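Side-chain contacts in metallophosphoesterase TT1561-like domain-containing protein (Aquifex aeolicus, PDB 2YVT), which is of unknown function but belongs to the calcineurin-like metallophosphoesterase superfamily, and so probably hydrolyses phosphoester bonds at a metal centre: residues F106-A109 with A110-E114; V161-I164 with L165-V168. All blocks are in the same frame, centred on the assembly; numbering follows the deposited sequence.

In the fold
Contact 1 comes first along the chain and contact 2 some fifty residues later, both in the one metallophosphoesterase region. Contact 1 lies on the later part of helix 103-112, which links strands 91-95 and 120-122 of the six-stranded mixed sheet, and on the residues just after it. Contact 2 spans the end of helix 158-164 and the turn that follows it, on the way to strand 175-180 of the second, seven-stranded mixed sheet. The centres of contact 1 and contact 2 are about 23 Å apart, and the two do not touch. Contact 1 thus belongs to a helix beside one sheet and contact 2 to a helix beside the other, consistent with the layered alpha/beta sandwich of calcineurin-like phosphoesterases.

Contact 1 (F106-A109 with A110-E114); sequences FLRA and AYEAE
Arg108 sends CG anti to its own nitrogen (chi1 175°) and bends at chi2, while Glu112 sets CG beside its nitrogen and runs on extended; these torsions bring guanidinium and carboxylate within bonding distance, one turn apart. The result is an i to i+4 salt bridge on helix 103-112, the helix of a beta-alpha-beta unit between strands 91-95 and 120-122. Arg108 NE donates to Glu112 OE2 over 2.8 Å, with an N-H...O angle of 156°. The oxygen sits at the guanidinium edge, near its plane, and receives the bond on its anti lone pair, the one away from OE1. The two flat groups stand almost perpendicular, 84° apart, so the carboxylate is turned across the guanidinium. Tyr111 comes over one face of that same guanidinium, CD2 lying toward its rim. Arg108 NH1 is 3.8 Å from Tyr111 CE2, an oblique approach in which neither group lies flat on the other.

Beneath these side chains the helical ladder runs on: Ala110 N bonds Phe106 O, and Tyr111 N reaches Leu107 O at 2.8 Å. The next rung, Glu112 N to Arg108 O, ties together the backbones of the salt-bridged pair. On the buried side Phe106 and Ala109 pack against helix 65-86, Phe106 touching Leu78 and Ala109 touching Phe82, while Ala110 meets Val122 of strand 120-122. The ladder weakens at Ala113 N, which makes a weak, poorly aligned hydrogen bond to Ala109 O, 3.1 Å away.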
ATOM      1  N   PHE A 106      11.983  -7.080  -2.986  1.00  9.89           N
ATOM      2  CA  PHE A 106      10.703  -6.631  -3.492  1.00 10.19           C
ATOM      3  C   PHE A 106      10.875  -5.832  -4.793  1.00  9.33           C
ATOM      4  O   PHE A 106      10.158  -6.054  -5.767  1.00 10.99           O
ATOM      5  CB  PHE A 106       9.982  -5.779  -2.445  1.00 11.51           C
ATOM      6  CG  PHE A 106       8.654  -5.291  -2.901  1.00 12.70           C
ATOM      7  CD1 PHE A 106       7.550  -6.131  -2.888  1.00 14.73           C
ATOM      8  CD2 PHE A 106       8.514  -3.997  -3.386  1.00 14.55           C
ATOM      9  CE1 PHE A 106       6.306  -5.674  -3.342  1.00 15.71           C
ATOM     10  CE2 PHE A 106       7.293  -3.543  -3.842  1.00 15.43           C
ATOM     11  CZ  PHE A 106       6.193  -4.379  -3.824  1.00 14.62           C
ATOM     12  N   LEU A 107      11.833  -4.911  -4.804  1.00 10.30           N
ATOM     13  CA  LEU A 107      12.048  -4.086  -5.993  1.00 10.43           C
ATOM     14  C   LEU A 107      12.646  -4.876  -7.157  1.00 10.46           C
ATOM     15  O   LEU A 107      12.345  -4.593  -8.313  1.00 10.83           O
ATOM     16  CB  LEU A 107      12.895  -2.856  -5.665  1.00 10.69           C
ATOM     17  CG  LEU A 107      12.202  -1.871  -4.718  1.00 10.25           C
ATOM     18  CD1 LEU A 107      13.115  -0.686  -4.419  1.00 10.78           C
ATOM     19  CD2 LEU A 107      10.847  -1.403  -5.237  1.00 11.12           C
ATOM     20  N   ARG A 108      13.456  -5.887  -6.851  1.00  9.62           N
ATOM     21  CA  ARG A 108      13.937  -6.773  -7.902  1.00  9.89           C
ATOM     22  C   ARG A 108      12.773  -7.517  -8.562  1.00  9.99           C
ATOM     23  O   ARG A 108      12.728  -7.641  -9.785  1.00 10.20           O
ATOM     24  CB  ARG A 108      14.996  -7.742  -7.369  1.00  9.62           C
ATOM     25  CG  ARG A 108      15.443  -8.773  -8.392  1.00  9.77           C
ATOM     26  CD  ARG A 108      16.226  -8.171  -9.548  1.00 10.62           C
ATOM     27  NE  ARG A 108      16.381  -9.156 -10.621  1.00 11.86           N
ATOM     28  CZ  ARG A 108      17.108  -8.968 -11.715  1.00 14.13           C
ATOM     29  NH1 ARG A 108      17.790  -7.844 -11.885  1.00 14.20           N
ATOM     30  NH2 ARG A 108      17.169  -9.919 -12.647  1.00 15.03           N
ATOM     31  N   ALA A 109      11.826  -7.993  -7.755  1.00 10.56           N
ATOM     32  CA  ALA A 109      10.632  -8.641  -8.290  1.00 10.87           C
ATOM     33  C   ALA A 109       9.820  -7.677  -9.156  1.00 11.51           C
ATOM     34  O   ALA A 109       9.354  -8.052 -10.235  1.00 13.75           O
ATOM     35  CB  ALA A 109       9.775  -9.225  -7.160  1.00 11.43           C
ATOM     36  N   ALA A 110       9.683  -6.434  -8.697  1.00 11.59           N
ATOM     37  CA  ALA A 110       8.989  -5.397  -9.465  1.00 13.01           C
ATOM     38  C   ALA A 110       9.675  -5.172 -10.809  1.00 13.47           C
ATOM     39  O   ALA A 110       9.019  -5.136 -11.858  1.00 15.24           O
ATOM     40  CB  ALA A 110       8.946  -4.106  -8.681  1.00 13.25           C
ATOM     41  N   TYR A 111      11.001  -5.052 -10.775  1.00 14.08           N
ATOM     42  CA  TYR A 111      11.787  -4.874 -11.994  1.00 13.14           C
ATOM     43  C   TYR A 111      11.541  -6.016 -12.985  1.00 13.67           C
ATOM     44  O   TYR A 111      11.301  -5.788 -14.175  1.00 14.46           O
ATOM     45  CB  TYR A 111      13.271  -4.779 -11.647  1.00 14.14           C
ATOM     46  CG  TYR A 111      14.168  -4.784 -12.853  1.00 14.69           C
ATOM     47  CD1 TYR A 111      14.376  -3.615 -13.581  1.00 15.38           C
ATOM     48  CD2 TYR A 111      14.820  -5.944 -13.254  1.00 13.93           C
ATOM     49  CE1 TYR A 111      15.199  -3.598 -14.685  1.00 16.43           C
ATOM     50  CE2 TYR A 111      15.660  -5.939 -14.360  1.00 15.03           C
ATOM     51  CZ  TYR A 111      15.837  -4.764 -15.072  1.00 14.80           C
ATOM     52  OH  TYR A 111      16.664  -4.742 -16.182  1.00 17.64           O
ATOM     53  N   GLU A 112      11.600  -7.247 -12.486  1.00 12.41           N
ATOM     54  CA  GLU A 112      11.453  -8.445 -13.326  1.00 14.08           C
ATOM     55  C   GLU A 112      10.082  -8.547 -13.981  1.00 15.58           C
ATOM     56  O   GLU A 112       9.934  -9.152 -15.054  1.00 18.43           O
ATOM     57  CB  GLU A 112      11.726  -9.695 -12.506  1.00 15.34           C
ATOM     58  CG  GLU A 112      13.184  -9.851 -12.130  1.00 16.00           C
ATOM     59  CD  GLU A 112      13.457 -11.154 -11.417  1.00 18.14           C
ATOM     60  OE1 GLU A 112      12.596 -12.060 -11.469  1.00 21.79           O
ATOM     61  OE2 GLU A 112      14.535 -11.285 -10.810  1.00 19.85           O
ATOM     62  N   ALA A 113       9.095  -7.935 -13.341  1.00 15.83           N
ATOM     63  CA  ALA A 113       7.718  -7.980 -13.818  1.00 16.05           C
ATOM     64  C   ALA A 113       7.443  -7.009 -14.966  1.00 16.41           C
ATOM     65  O   ALA A 113       6.374  -7.066 -15.581  1.00 16.53           O
ATOM     66  CB  ALA A 113       6.774  -7.711 -12.663  1.00 17.21           C
ATOM     67  N   GLU A 114       8.398  -6.125 -15.254  1.00 15.46           N
ATOM     68  CA  GLU A 114       8.164  -5.013 -16.183  1.00 16.13           C
ATOM     69  C   GLU A 114       7.877  -5.397 -17.641  1.00 17.29           C
ATOM     70  O   GLU A 114       7.044  -4.759 -18.283  1.00 19.08           O
ATOM     71  CB  GLU A 114       9.309  -4.006 -16.131  1.00 17.21           C
ATOM     72  CG  GLU A 114       9.344  -3.177 -14.860  1.00 18.24           C
ATOM     73  CD  GLU A 114      10.412  -2.101 -14.895  1.00 20.22           C
ATOM     74  OE1 GLU A 114      11.509  -2.360 -15.434  1.00 20.67           O
ATOM     75  OE2 GLU A 114      10.153  -0.998 -14.370  1.00 22.63           O
TER

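Contact 2 (V161-I164 with L165-V168); sequences VEYI and LKFV
Lys166 curls back to Tyr163, its NZ meeting the ring obliquely on the CD1 side in an off-centre cation-pi contact, 3.8 Å from the Tyr163 ring centroid and 33° from the ring normal. Bends at chi3 (-48°) and chi4 (-57°) fold the chain back so that NZ also donates to Tyr163 O, 2.9 Å away, in the carbonyl plane and on a lone pair. One lysine thus grips both the ring and the backbone of the helix's last turn, where helix 158-164 gives way to the 3-10 segment 166-168. Leu165 N still closes a helical bond to Val161 O, and the two side chains lie alongside each other, Val161 CG1 to Leu165 CD1 3.7 Å. Phe167 N bonds weakly to Ile164 O; with Phe167 CG set between the backbone N and the carbonyl carbon, the ring crosses Ile164 obliquely, CD2 3.1 Å from Ile164 O and CE2 4.1 Å from Ile164 CG2. Replacing Phe167 by an alanine would probably leave a gap beside Ile164 CG2 and take away the ring that Phe127 meets. Val161 and Leu165 both press on Ile207, while Val161 and Ile164 touch Phe139, so the end of this helix packs against both helix 202-211 and strand 134-144.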
ATOM      1  N   VAL A 161      10.694  10.152   6.071  1.00 10.09           N
ATOM      2  CA  VAL A 161       9.500  10.322   5.256  1.00 10.81           C
ATOM      3  C   VAL A 161       9.397  11.778   4.782  1.00 11.66           C
ATOM      4  O   VAL A 161       9.225  12.042   3.587  1.00 12.16           O
ATOM      5  CB  VAL A 161       8.243   9.883   6.027  1.00 10.72           C
ATOM      6  CG1 VAL A 161       6.990  10.131   5.198  1.00 12.75           C
ATOM      7  CG2 VAL A 161       8.368   8.402   6.416  1.00 11.15           C
ATOM      8  N   GLU A 162       9.561  12.714   5.716  1.00 12.68           N
ATOM      9  CA  GLU A 162       9.493  14.134   5.389  1.00 16.04           C
ATOM     10  C   GLU A 162      10.620  14.540   4.434  1.00 14.19           C
ATOM     11  O   GLU A 162      10.399  15.293   3.482  1.00 15.70           O
ATOM     12  CB  GLU A 162       9.510  14.971   6.670  1.00 16.75           C
ATOM     13  CG  GLU A 162       8.299  14.701   7.565  1.00 20.49           C
ATOM     14  CD  GLU A 162       8.255  15.565   8.817  1.00 21.45           C
ATOM     15  OE1 GLU A 162       9.285  16.173   9.190  1.00 25.33           O
ATOM     16  OE2 GLU A 162       7.179  15.610   9.446  1.00 24.80           O
ATOM     17  N   TYR A 163      11.813  14.002   4.670  1.00 13.25           N
ATOM     18  CA  TYR A 163      12.974  14.297   3.845  1.00 13.54           C
ATOM     19  C   TYR A 163      12.778  13.844   2.395  1.00 13.11           C
ATOM     20  O   TYR A 163      13.057  14.588   1.449  1.00 14.55           O
ATOM     21  CB  TYR A 163      14.213  13.618   4.435  1.00 14.97           C
ATOM     22  CG  TYR A 163      15.489  13.955   3.704  1.00 15.28           C
ATOM     23  CD1 TYR A 163      16.061  15.227   3.826  1.00 16.04           C
ATOM     24  CD2 TYR A 163      16.111  13.018   2.878  1.00 15.38           C
ATOM     25  CE1 TYR A 163      17.232  15.560   3.150  1.00 17.12           C
ATOM     26  CE2 TYR A 163      17.299  13.341   2.198  1.00 15.92           C
ATOM     27  CZ  TYR A 163      17.845  14.609   2.346  1.00 15.96           C
ATOM     28  OH  TYR A 163      18.998  14.934   1.668  1.00 17.21           O
ATOM     29  N   ILE A 164      12.300  12.616   2.220  1.00 12.70           N
ATOM     30  CA  ILE A 164      12.099  12.074   0.884  1.00 12.55           C
ATOM     31  C   ILE A 164      10.981  12.808   0.147  1.00 13.39           C
ATOM     32  O   ILE A 164      11.118  13.126  -1.036  1.00 13.95           O
ATOM     33  CB  ILE A 164      11.777  10.558   0.943  1.00 12.74           C
ATOM     34  CG1 ILE A 164      13.003   9.761   1.418  1.00 13.48           C
ATOM     35  CG2 ILE A 164      11.229  10.057  -0.412  1.00 13.88           C
ATOM     36  CD1 ILE A 164      14.232   9.824   0.487  1.00 14.87           C
ATOM     37  N   LEU A 165       9.894  13.106   0.854  1.00 13.37           N
ATOM     38  CA  LEU A 165       8.700  13.656   0.210  1.00 15.55           C
ATOM     39  C   LEU A 165       8.825  15.120  -0.206  1.00 16.82           C
ATOM     40  O   LEU A 165       7.893  15.690  -0.785  1.00 18.12           O
ATOM     41  CB  LEU A 165       7.457  13.417   1.072  1.00 15.79           C
ATOM     42  CG  LEU A 165       6.939  11.977   1.064  1.00 16.48           C
ATOM     43  CD1 LEU A 165       5.823  11.799   2.101  1.00 17.74           C
ATOM     44  CD2 LEU A 165       6.443  11.579  -0.328  1.00 17.02           C
ATOM     45  N   LYS A 166       9.990  15.712   0.045  1.00 18.74           N
ATOM     46  CA  LYS A 166      10.289  17.040  -0.484  1.00 21.03           C
ATOM     47  C   LYS A 166      10.186  17.086  -2.013  1.00 20.85           C
ATOM     48  O   LYS A 166      10.048  18.168  -2.594  1.00 22.82           O
ATOM     49  CB  LYS A 166      11.669  17.508  -0.021  1.00 22.89           C
ATOM     50  CG  LYS A 166      11.740  17.828   1.465  1.00 25.65           C
ATOM     51  CD  LYS A 166      12.861  18.819   1.804  1.00 28.15           C
ATOM     52  CE  LYS A 166      14.192  18.432   1.171  1.00 29.44           C
ATOM     53  NZ  LYS A 166      14.622  17.065   1.565  1.00 30.10           N
ATOM     54  N   PHE A 167      10.231  15.918  -2.664  1.00 20.08           N
ATOM     55  CA  PHE A 167      10.149  15.866  -4.131  1.00 20.24           C
ATOM     56  C   PHE A 167       8.791  16.307  -4.682  1.00 21.12           C
ATOM     57  O   PHE A 167       8.692  16.755  -5.820  1.00 21.17           O
ATOM     58  CB  PHE A 167      10.581  14.500  -4.709  1.00 20.73           C
ATOM     59  CG  PHE A 167       9.569  13.385  -4.549  1.00 20.15           C
ATOM     60  CD1 PHE A 167       8.403  13.360  -5.311  1.00 20.37           C
ATOM     61  CD2 PHE A 167       9.819  12.320  -3.685  1.00 19.59           C
ATOM     62  CE1 PHE A 167       7.484  12.320  -5.177  1.00 20.83           C
ATOM     63  CE2 PHE A 167       8.909  11.275  -3.549  1.00 20.45           C
ATOM     64  CZ  PHE A 167       7.739  11.278  -4.290  1.00 20.59           C
ATOM     65  N   VAL A 168       7.751  16.184  -3.864  1.00 21.33           N
ATOM     66  CA  VAL A 168       6.393  16.478  -4.324  1.00 24.13           C
ATOM     67  C   VAL A 168       6.277  17.916  -4.849  1.00 26.08           C
ATOM     68  O   VAL A 168       5.637  18.155  -5.877  1.00 26.87           O
ATOM     69  CB  VAL A 168       5.346  16.180  -3.217  1.00 24.15           C
ATOM     70  CG1 VAL A 168       3.932  16.494  -3.703  1.00 24.35           C
ATOM     71  CG2 VAL A 168       5.442  14.726  -2.783  1.00 25.08           C
TER